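Local coordinates for fluorescence recovery protein (Synechocystis sp., PDB 4JDX) that accelerates the return of the active orange carotenoid protein to its resting form, so that phycobilisome fluorescence recovers after photoprotective quenching, at residues A23-F27 / K72-R76; K29-E34 / L92-E97; I81-A85 / K108-A113. All blocks are in the same frame, centred on the assembly; numbering follows the deposited sequence.

Contact 1: residues A23-F27 / K72-R76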
loop_
_atom_site.group_PDB
_atom_site.type_symbol
_atom_site.label_atom_id
_atom_site.label_comp_id
_atom_site.label_asym_id
_atom_site.label_seq_id
_atom_site.Cartn_x
_atom_site.Cartn_y
_atom_site.Cartn_z
ATOM N N ALA A 23 -2.817 9.416 30.338
ATOM C CA ALA A 23 -1.984 8.587 29.475
ATOM C C ALA A 23 -2.741 8.271 28.192
ATOM O O ALA A 23 -2.179 8.321 27.097
ATOM C CB ALA A 23 -1.584 7.305 30.192
ATOM N N HIS A 24 -4.024 7.952 28.336
ATOM C CA HIS A 24 -4.889 7.679 27.193
ATOM C C HIS A 24 -4.968 8.893 26.280
ATOM O O HIS A 24 -4.899 8.769 25.055
ATOM C CB HIS A 24 -6.296 7.303 27.664
ATOM C CG HIS A 24 -6.390 5.931 28.251
ATOM N ND1 HIS A 24 -7.405 5.556 29.107
ATOM C CD2 HIS A 24 -5.604 4.839 28.103
ATOM C CE1 HIS A 24 -7.236 4.297 29.463
ATOM N NE2 HIS A 24 -6.150 3.837 28.867
ATOM N N ALA A 25 -5.108 10.069 26.884
ATOM C CA ALA A 25 -5.238 11.306 26.128
ATOM C C ALA A 25 -3.941 11.591 25.383
ATOM O O ALA A 25 -3.951 12.153 24.286
ATOM C CB ALA A 25 -5.585 12.460 27.060
ATOM N N LEU A 26 -2.825 11.190 25.980
ATOM C CA LEU A 26 -1.518 11.409 25.377
ATOM C C LEU A 26 -1.268 10.393 24.264
ATOM O O LEU A 26 -0.624 10.704 23.262
ATOM C CB LEU A 26 -0.416 11.326 26.434
ATOM C CG LEU A 26 1.000 11.546 25.903
ATOM C CD1 LEU A 26 1.069 12.826 25.072
ATOM C CD2 LEU A 26 1.997 11.584 27.054
ATOM N N PHE A 27 -1.787 9.181 24.445
ATOM C CA PHE A 27 -1.713 8.150 23.413
ATOM C C PHE A 27 -2.389 8.625 22.136
ATOM O O PHE A 27 -1.811 8.563 21.054
ATOM C CB PHE A 27 -2.392 6.859 23.884
ATOM C CG PHE A 27 -1.454 5.864 24.515
ATOM C CD1 PHE A 27 -0.188 6.237 24.927
ATOM C CD2 PHE A 27 -1.843 4.546 24.682
ATOM C CE1 PHE A 27 0.666 5.315 25.501
ATOM C CE2 PHE A 27 -0.990 3.624 25.253
ATOM C CZ PHE A 27 0.264 4.008 25.662
ATOM N N LYS A 72 0.553 -0.623 18.170
ATOM C CA LYS A 72 1.602 0.144 18.840
ATOM C C LYS A 72 1.143 0.755 20.163
ATOM O O LYS A 72 1.914 0.833 21.118
ATOM C CB LYS A 72 2.124 1.258 17.928
ATOM C CG LYS A 72 3.066 2.221 18.634
ATOM C CD LYS A 72 3.507 3.354 17.729
ATOM C CE LYS A 72 4.743 2.983 16.934
ATOM N NZ LYS A 72 5.372 4.180 16.320
ATOM N N TYR A 73 -0.111 1.192 20.215
ATOM C CA TYR A 73 -0.617 1.914 21.378
ATOM C C TYR A 73 -1.281 0.981 22.382
ATOM O O TYR A 73 -2.484 1.055 22.624
ATOM C CB TYR A 73 -1.568 3.025 20.926
ATOM C CG TYR A 73 -0.854 4.060 20.085
ATOM C CD1 TYR A 73 -0.205 5.135 20.676
ATOM C CD2 TYR A 73 -0.794 3.942 18.704
ATOM C CE1 TYR A 73 0.465 6.072 19.918
ATOM C CE2 TYR A 73 -0.126 4.876 17.937
ATOM C CZ TYR A 73 0.503 5.938 18.551
ATOM O OH TYR A 73 1.172 6.877 17.799
ATOM N N ASP A 74 -0.468 0.107 22.968
ATOM C CA ASP A 74 -0.935 -0.871 23.937
ATOM C C ASP A 74 -0.861 -0.287 25.349
ATOM O O ASP A 74 0.217 0.061 25.829
ATOM C CB ASP A 74 -0.072 -2.131 23.840
ATOM C CG ASP A 74 -0.636 -3.289 24.628
ATOM O OD1 ASP A 74 -1.613 -3.089 25.379
ATOM O OD2 ASP A 74 -0.093 -4.406 24.502
ATOM N N ASP A 75 -2.011 -0.187 26.010
ATOM C CA ASP A 75 -2.096 0.478 27.308
ATOM C C ASP A 75 -1.944 -0.499 28.471
ATOM O O ASP A 75 -2.082 -0.113 29.634
ATOM C CB ASP A 75 -3.432 1.217 27.433
ATOM C CG ASP A 75 -4.608 0.274 27.581
ATOM O OD1 ASP A 75 -5.623 0.680 28.185
ATOM O OD2 ASP A 75 -4.519 -0.874 27.100
ATOM N N ARG A 76 -1.653 -1.759 28.162
ATOM C CA ARG A 76 -1.542 -2.784 29.194
ATOM C C ARG A 76 -0.347 -2.541 30.112
ATOM O O ARG A 76 0.696 -2.045 29.685
ATOM C CB ARG A 76 -1.475 -4.179 28.570
ATOM C CG ARG A 76 -2.823 -4.668 28.066
ATOM C CD ARG A 76 -2.726 -6.018 27.375
ATOM N NE ARG A 76 -1.939 -5.949 26.148
ATOM C CZ ARG A 76 -1.748 -6.972 25.322
ATOM N NH1 ARG A 76 -2.290 -8.153 25.588
ATOM N NH2 ARG A 76 -1.016 -6.821 24.228
#

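Contact 2: residues K29-E34 / L92-E97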
loop_
_atom_site.group_PDB
_atom_site.type_symbol
_atom_site.label_atom_id
_atom_site.label_comp_id
_atom_site.label_asym_id
_atom_site.label_seq_id
_atom_site.Cartn_x
_atom_site.Cartn_y
_atom_site.Cartn_z
ATOM N N LYS A 29 -3.106 11.623 21.248
ATOM C CA LYS A 29 -2.374 12.772 20.733
ATOM C C LYS A 29 -1.208 12.308 19.862
ATOM O O LYS A 29 -1.042 12.768 18.732
ATOM C CB LYS A 29 -1.845 13.610 21.895
ATOM C CG LYS A 29 -1.454 15.027 21.527
ATOM C CD LYS A 29 -0.849 15.738 22.725
ATOM C CE LYS A 29 -0.886 17.246 22.570
ATOM N NZ LYS A 29 -2.044 17.848 23.291
ATOM N N ALA A 30 -0.409 11.391 20.401
ATOM C CA ALA A 30 0.735 10.834 19.688
ATOM C C ALA A 30 0.271 10.120 18.426
ATOM O O ALA A 30 0.884 10.239 17.364
ATOM C CB ALA A 30 1.493 9.866 20.589
ATOM N N TYR A 31 -0.820 9.374 18.559
ATOM C CA TYR A 31 -1.417 8.656 17.442
ATOM C C TYR A 31 -1.711 9.613 16.291
ATOM O O TYR A 31 -1.386 9.330 15.136
ATOM C CB TYR A 31 -2.701 7.953 17.891
ATOM C CG TYR A 31 -3.480 7.310 16.766
ATOM C CD1 TYR A 31 -2.950 6.254 16.042
ATOM C CD2 TYR A 31 -4.750 7.758 16.431
ATOM C CE1 TYR A 31 -3.660 5.665 15.014
ATOM C CE2 TYR A 31 -5.464 7.175 15.406
ATOM C CZ TYR A 31 -4.916 6.131 14.702
ATOM O OH TYR A 31 -5.630 5.550 13.682
ATOM N N GLN A 32 -2.316 10.752 16.612
ATOM C CA GLN A 32 -2.623 11.759 15.606
ATOM C C GLN A 32 -1.342 12.319 14.997
ATOM O O GLN A 32 -1.290 12.601 13.799
ATOM C CB GLN A 32 -3.459 12.885 16.215
ATOM C CG GLN A 32 -4.864 12.449 16.604
ATOM C CD GLN A 32 -5.707 12.065 15.403
ATOM O OE1 GLN A 32 -5.533 12.608 14.315
ATOM N NE2 GLN A 32 -6.625 11.123 15.592
ATOM N N ARG A 33 -0.308 12.466 15.820
ATOM C CA ARG A 33 0.971 12.973 15.341
ATOM C C ARG A 33 1.592 11.989 14.355
ATOM O O ARG A 33 2.246 12.390 13.392
ATOM C CB ARG A 33 1.936 13.204 16.506
ATOM C CG ARG A 33 1.539 14.325 17.449
ATOM C CD ARG A 33 2.744 14.790 18.237
ATOM N NE ARG A 33 2.454 15.927 19.109
ATOM C CZ ARG A 33 2.511 15.909 20.439
ATOM N NH1 ARG A 33 2.849 14.810 21.100
ATOM N NH2 ARG A 33 2.230 17.008 21.118
ATOM N N GLU A 34 1.387 10.700 14.601
ATOM C CA GLU A 34 1.959 9.670 13.749
ATOM C C GLU A 34 1.233 9.618 12.406
ATOM O O GLU A 34 1.842 9.337 11.374
ATOM C CB GLU A 34 1.903 8.305 14.434
ATOM C CG GLU A 34 2.708 7.245 13.710
ATOM C CD GLU A 34 2.892 5.981 14.522
ATOM O OE1 GLU A 34 2.069 5.721 15.425
ATOM O OE2 GLU A 34 3.869 5.248 14.256
ATOM N N LEU A 92 7.201 11.187 19.135
ATOM C CA LEU A 92 5.743 11.252 19.077
ATOM C C LEU A 92 5.154 11.848 20.355
ATOM O O LEU A 92 3.999 12.275 20.379
ATOM C CB LEU A 92 5.158 9.864 18.808
ATOM C CG LEU A 92 5.454 9.323 17.404
ATOM C CD1 LEU A 92 4.886 7.923 17.217
ATOM C CD2 LEU A 92 4.914 10.272 16.342
ATOM N N VAL A 93 5.954 11.868 21.417
ATOM C CA VAL A 93 5.610 12.622 22.615
ATOM C C VAL A 93 6.841 13.361 23.124
ATOM O O VAL A 93 7.974 12.921 22.917
ATOM C CB VAL A 93 5.063 11.718 23.740
ATOM C CG1 VAL A 93 3.856 10.926 23.249
ATOM C CG2 VAL A 93 6.155 10.794 24.273
ATOM N N GLN A 94 6.612 14.491 23.781
ATOM C CA GLN A 94 7.694 15.264 24.372
ATOM C C GLN A 94 7.800 14.932 25.856
ATOM O O GLN A 94 6.797 14.636 26.506
ATOM C CB GLN A 94 7.453 16.762 24.160
ATOM C CG GLN A 94 7.392 17.164 22.691
ATOM C CD GLN A 94 8.704 16.925 21.966
ATOM O OE1 GLN A 94 8.784 16.099 21.055
ATOM N NE2 GLN A 94 9.741 17.653 22.364
ATOM N N ALA A 95 9.020 14.959 26.381
ATOM C CA ALA A 95 9.269 14.636 27.783
ATOM C C ALA A 95 8.402 15.487 28.707
ATOM O O ALA A 95 7.971 15.028 29.764
ATOM C CB ALA A 95 10.740 14.841 28.107
ATOM N N GLU A 96 8.140 16.722 28.294
ATOM C CA GLU A 96 7.381 17.664 29.110
ATOM C C GLU A 96 5.928 17.216 29.273
ATOM O O GLU A 96 5.229 17.663 30.182
ATOM C CB GLU A 96 7.429 19.068 28.494
ATOM C CG GLU A 96 8.835 19.576 28.194
ATOM C CD GLU A 96 9.310 19.192 26.804
ATOM O OE1 GLU A 96 10.214 18.335 26.699
ATOM O OE2 GLU A 96 8.778 19.744 25.816
ATOM N N GLU A 97 5.486 16.322 28.393
ATOM C CA GLU A 97 4.106 15.845 28.401
ATOM C C GLU A 97 3.917 14.655 29.343
ATOM O O GLU A 97 2.819 14.103 29.441
ATOM C CB GLU A 97 3.684 15.461 26.979
ATOM C CG GLU A 97 3.675 16.633 26.009
ATOM C CD GLU A 97 3.360 16.225 24.584
ATOM O OE1 GLU A 97 3.712 15.093 24.190
ATOM O OE2 GLU A 97 2.755 17.041 23.857
#

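Contact 3: residues I81-A85 / K108-A113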
loop_
_atom_site.group_PDB
_atom_site.type_symbol
_atom_site.label_atom_id
_atom_site.label_comp_id
_atom_site.label_asym_id
_atom_site.label_seq_id
_atom_site.Cartn_x
_atom_site.Cartn_y
_atom_site.Cartn_z
ATOM N N ILE A 81 4.784 1.176 29.823
ATOM C CA ILE A 81 5.982 1.960 30.109
ATOM C C ILE A 81 6.948 1.910 28.930
ATOM O O ILE A 81 7.570 2.913 28.580
ATOM C CB ILE A 81 6.713 1.448 31.365
ATOM C CG1 ILE A 81 5.845 1.660 32.606
ATOM C CG2 ILE A 81 8.056 2.156 31.532
ATOM C CD1 ILE A 81 5.686 3.121 33.002
ATOM N N PHE A 82 7.066 0.734 28.321
ATOM C CA PHE A 82 7.934 0.553 27.165
ATOM C C PHE A 82 7.405 1.362 25.988
ATOM O O PHE A 82 8.174 1.943 25.223
ATOM C CB PHE A 82 8.014 -0.930 26.784
ATOM C CG PHE A 82 8.588 -1.812 27.866
ATOM C CD1 PHE A 82 9.437 -1.294 28.828
ATOM C CD2 PHE A 82 8.279 -3.161 27.919
ATOM C CE1 PHE A 82 9.964 -2.101 29.819
ATOM C CE2 PHE A 82 8.805 -3.972 28.909
ATOM C CZ PHE A 82 9.647 -3.441 29.858
ATOM N N VAL A 83 6.083 1.407 25.861
ATOM C CA VAL A 83 5.441 2.116 24.761
ATOM C C VAL A 83 5.796 3.596 24.805
ATOM O O VAL A 83 6.204 4.172 23.797
ATOM C CB VAL A 83 3.904 1.964 24.807
ATOM C CG1 VAL A 83 3.241 2.829 23.736
ATOM C CG2 VAL A 83 3.503 0.501 24.647
ATOM N N PHE A 84 5.640 4.211 25.973
ATOM C CA PHE A 84 5.956 5.627 26.131
ATOM C C PHE A 84 7.406 5.919 25.762
ATOM O O PHE A 84 7.698 6.908 25.090
ATOM C CB PHE A 84 5.669 6.094 27.560
ATOM C CG PHE A 84 4.226 6.442 27.800
ATOM C CD1 PHE A 84 3.614 7.438 27.065
ATOM C CD2 PHE A 84 3.484 5.774 28.758
ATOM C CE1 PHE A 84 2.290 7.759 27.277
ATOM C CE2 PHE A 84 2.157 6.096 28.973
ATOM C CZ PHE A 84 1.563 7.089 28.232
ATOM N N ALA A 85 8.309 5.043 26.192
ATOM C CA ALA A 85 9.724 5.178 25.874
ATOM C C ALA A 85 9.922 5.212 24.362
ATOM O O ALA A 85 10.669 6.042 23.840
ATOM C CB ALA A 85 10.510 4.028 26.482
ATOM N N LYS A 108 12.227 6.369 34.485
ATOM C CA LYS A 108 12.401 5.073 33.843
ATOM C C LYS A 108 12.201 5.204 32.335
ATOM O O LYS A 108 12.983 4.676 31.543
ATOM C CB LYS A 108 11.409 4.062 34.422
ATOM C CG LYS A 108 11.544 2.656 33.862
ATOM C CD LYS A 108 12.885 2.035 34.221
ATOM C CE LYS A 108 12.938 0.569 33.818
ATOM N NZ LYS A 108 14.292 -0.026 34.005
ATOM N N ILE A 109 11.153 5.923 31.948
ATOM C CA ILE A 109 10.843 6.140 30.542
ATOM C C ILE A 109 11.978 6.869 29.829
ATOM O O ILE A 109 12.482 6.403 28.808
ATOM C CB ILE A 109 9.541 6.950 30.382
ATOM C CG1 ILE A 109 8.339 6.090 30.779
ATOM C CG2 ILE A 109 9.386 7.451 28.949
ATOM C CD1 ILE A 109 7.026 6.844 30.814
ATOM N N LYS A 110 12.374 8.015 30.372
ATOM C CA LYS A 110 13.457 8.801 29.795
ATOM C C LYS A 110 14.715 7.952 29.649
ATOM O O LYS A 110 15.419 8.034 28.643
ATOM C CB LYS A 110 13.751 10.023 30.667
ATOM C CG LYS A 110 12.608 11.019 30.734
ATOM C CD LYS A 110 12.958 12.211 31.605
ATOM C CE LYS A 110 11.789 13.171 31.711
ATOM N NZ LYS A 110 12.157 14.431 32.411
ATOM N N ALA A 111 14.978 7.127 30.658
ATOM C CA ALA A 111 16.168 6.286 30.679
ATOM C C ALA A 111 16.149 5.290 29.525
ATOM O O ALA A 111 17.126 5.163 28.784
ATOM C CB ALA A 111 16.269 5.549 32.013
ATOM N N LEU A 112 15.030 4.590 29.375
ATOM C CA LEU A 112 14.883 3.586 28.327
ATOM C C LEU A 112 14.996 4.210 26.937
ATOM O O LEU A 112 15.531 3.595 26.013
ATOM C CB LEU A 112 13.538 2.869 28.471
ATOM C CG LEU A 112 13.361 2.074 29.768
ATOM C CD1 LEU A 112 11.920 1.599 29.920
ATOM C CD2 LEU A 112 14.335 0.901 29.816
ATOM N N ALA A 113 14.505 5.437 26.802
ATOM C CA ALA A 113 14.495 6.131 25.519
ATOM C C ALA A 113 15.878 6.666 25.151
ATOM O O ALA A 113 16.198 6.813 23.971
ATOM C CB ALA A 113 13.480 7.265 25.545
#

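Contact 1: residues A23-F27 / K72-R76
Phe-27 and Tyr-73 form the aromatic part of this contact, a T-shaped (edge-to-face) pair with ring centroids 5.8 Å apart and planes at 69°. The tyrosine presents its edge: CD1 sits over one face of the phenylalanine ring, displaced toward the rim, 4.1 Å from Phe-27 CG. Its neighbour CE1 comes 3.6 Å from Phe-27 O. At the edge of the Phe-27 ring, CE2 meets the carbonyl O of Asp-74 at 3.8 Å, where ring hydrogens are slightly positive. Phenylalanine suits this buried site on helix 17-47, where its ring also meets that of Phe-84. The opposing segment is the loop between helices 53-70 and 80-89, which makes an inverse gamma turn centred on Tyr-73. Tyr-73 lies nearest Phe-27 and Asp-75 nearest His-24, so the loop runs beside the helix in the reverse sense. Tyrosine serves here because its hydroxyl can reach beyond the ring to hydrogen-bond Glu-34.

In the polar part, His-24 NE2 donates to Asp-75 OD1, which offers its anti lone pair, over a rather long 3.3 Å, with an N-H...O angle of 150°, somewhat out of the imidazole plane. Asp-75 directs CB toward the helix and holds CG between its backbone N and carbonyl carbon (chi1 71°), bringing OD1 to His-24. Asp-74 OD1 accepts from the backbone N of Arg-76, an Asx turn, and Arg-76 NE and NH2 grip the carboxylate side-on.

Contact 2: residues K29-E34 / L92-E97
Arg-33 reaches from helix 17-47 to the loop after helix 80-89, and its side chain meets that loop almost from root to tip. CB lies 4.2 Å from Leu-92 CD2. With the chain extended from CG to NE, CD passes 3.5 Å from Leu-92 O, and the same O accepts a hydrogen bond from NH1 at 2.9 Å, the donor above the carbonyl plane. NH1 turns as well to Glu-97 OE1, while NH2 donates to OE2 at 2.8 Å, nearly straight at 167°. The salt bridge is thus end-on, each oxygen offering its syn lone pair, with guanidinium and carboxylate planes only 17° apart. Lys-29 CG lies over one guanidinium face, toward its rim. Glu-97 lies on the short 3-10 turn at 95-97, and its OE1 reaches back to accept from the backbone N of Gln-94, just before that turn.

Beside the polar group, small Ala-30 lets the loop come close, its CB 3.5 Å from Leu-92 O and 3.7 Å from Val-93 CG1. Leu-92 CD1 rests 3.9 Å from Glu-34 CD, whose oxygens are engaged by Tyr-73 and Lys-72. Arginine fits because one planar group serves carbonyl and carboxylate together. Three hydrogen bonds fix the rotation of the guanidinium and hold the chain just past Leu-92 against the long helix, and the paired charges probably favour the ionised form of Glu-97.

Contact 3: residues I81-A85 / K108-A113
Ile-109 turns CG1 beside its backbone N (chi1 -71°) and extends CD1 beyond it (chi2 173°), so that this methyl reaches Phe-84 CB at 3.6 Å while CG2, on the other branch, lies 3.8 Å from Ala-85 N. On the facing helix Ile-81 has CG2 anti to its backbone N, and this methyl meets Ile-109 CG1 at 4.0 Å, the two side chains crossing at about a right angle. Branched isoleucines suit the site because each offers methyls in more than one direction.

Leu-112 touches at two places: its CB packs 3.8 Å from Ala-85 CB, and Leu-112 CD1 approaches the edge of the Phe-82 ring, 4.0 Å from Phe-82 CD1. Alanine allows the close passage near the end of helix 103-114, where Ala-113 CB comes 3.5 Å from Ala-85 O. The short segments cross at -56°, their axes 8.5 Å apart at closest approach. Helix 103-114 thereby packs against helix 80-89, whose Phe-84 also reaches Ala-23 and Leu-26 on helix 17-47. Since side chain meets side chain here through carbon alone, with no hydrogen bond between the two segments, the pair is held by close fit and exclusion of water.

Contacts 1 and 2 share helix 17-47 and have centres about 10 Å apart; contact 3 lies about 13 Å from each. Along the chain, contact 1 closes before contact 3 opens, whereas contact 2 interlaces with both. Glu-34 joins the first two by binding Lys-72 and probably Tyr-73. Phe-27 CE1 meets Phe-84 CZ at 3.4 Å between contacts 1 and 3. Contacts 2 and 3 touch more lightly, through Ala-95 with Lys-110 and Val-93 with the Phe-84 carbonyl. The loops and helix 80-89 lie against the first half of helix 17-47, and helix 103-114 packs on helix 80-89. No other chain of the assembly touches these segments, so all three contacts shape one subunit.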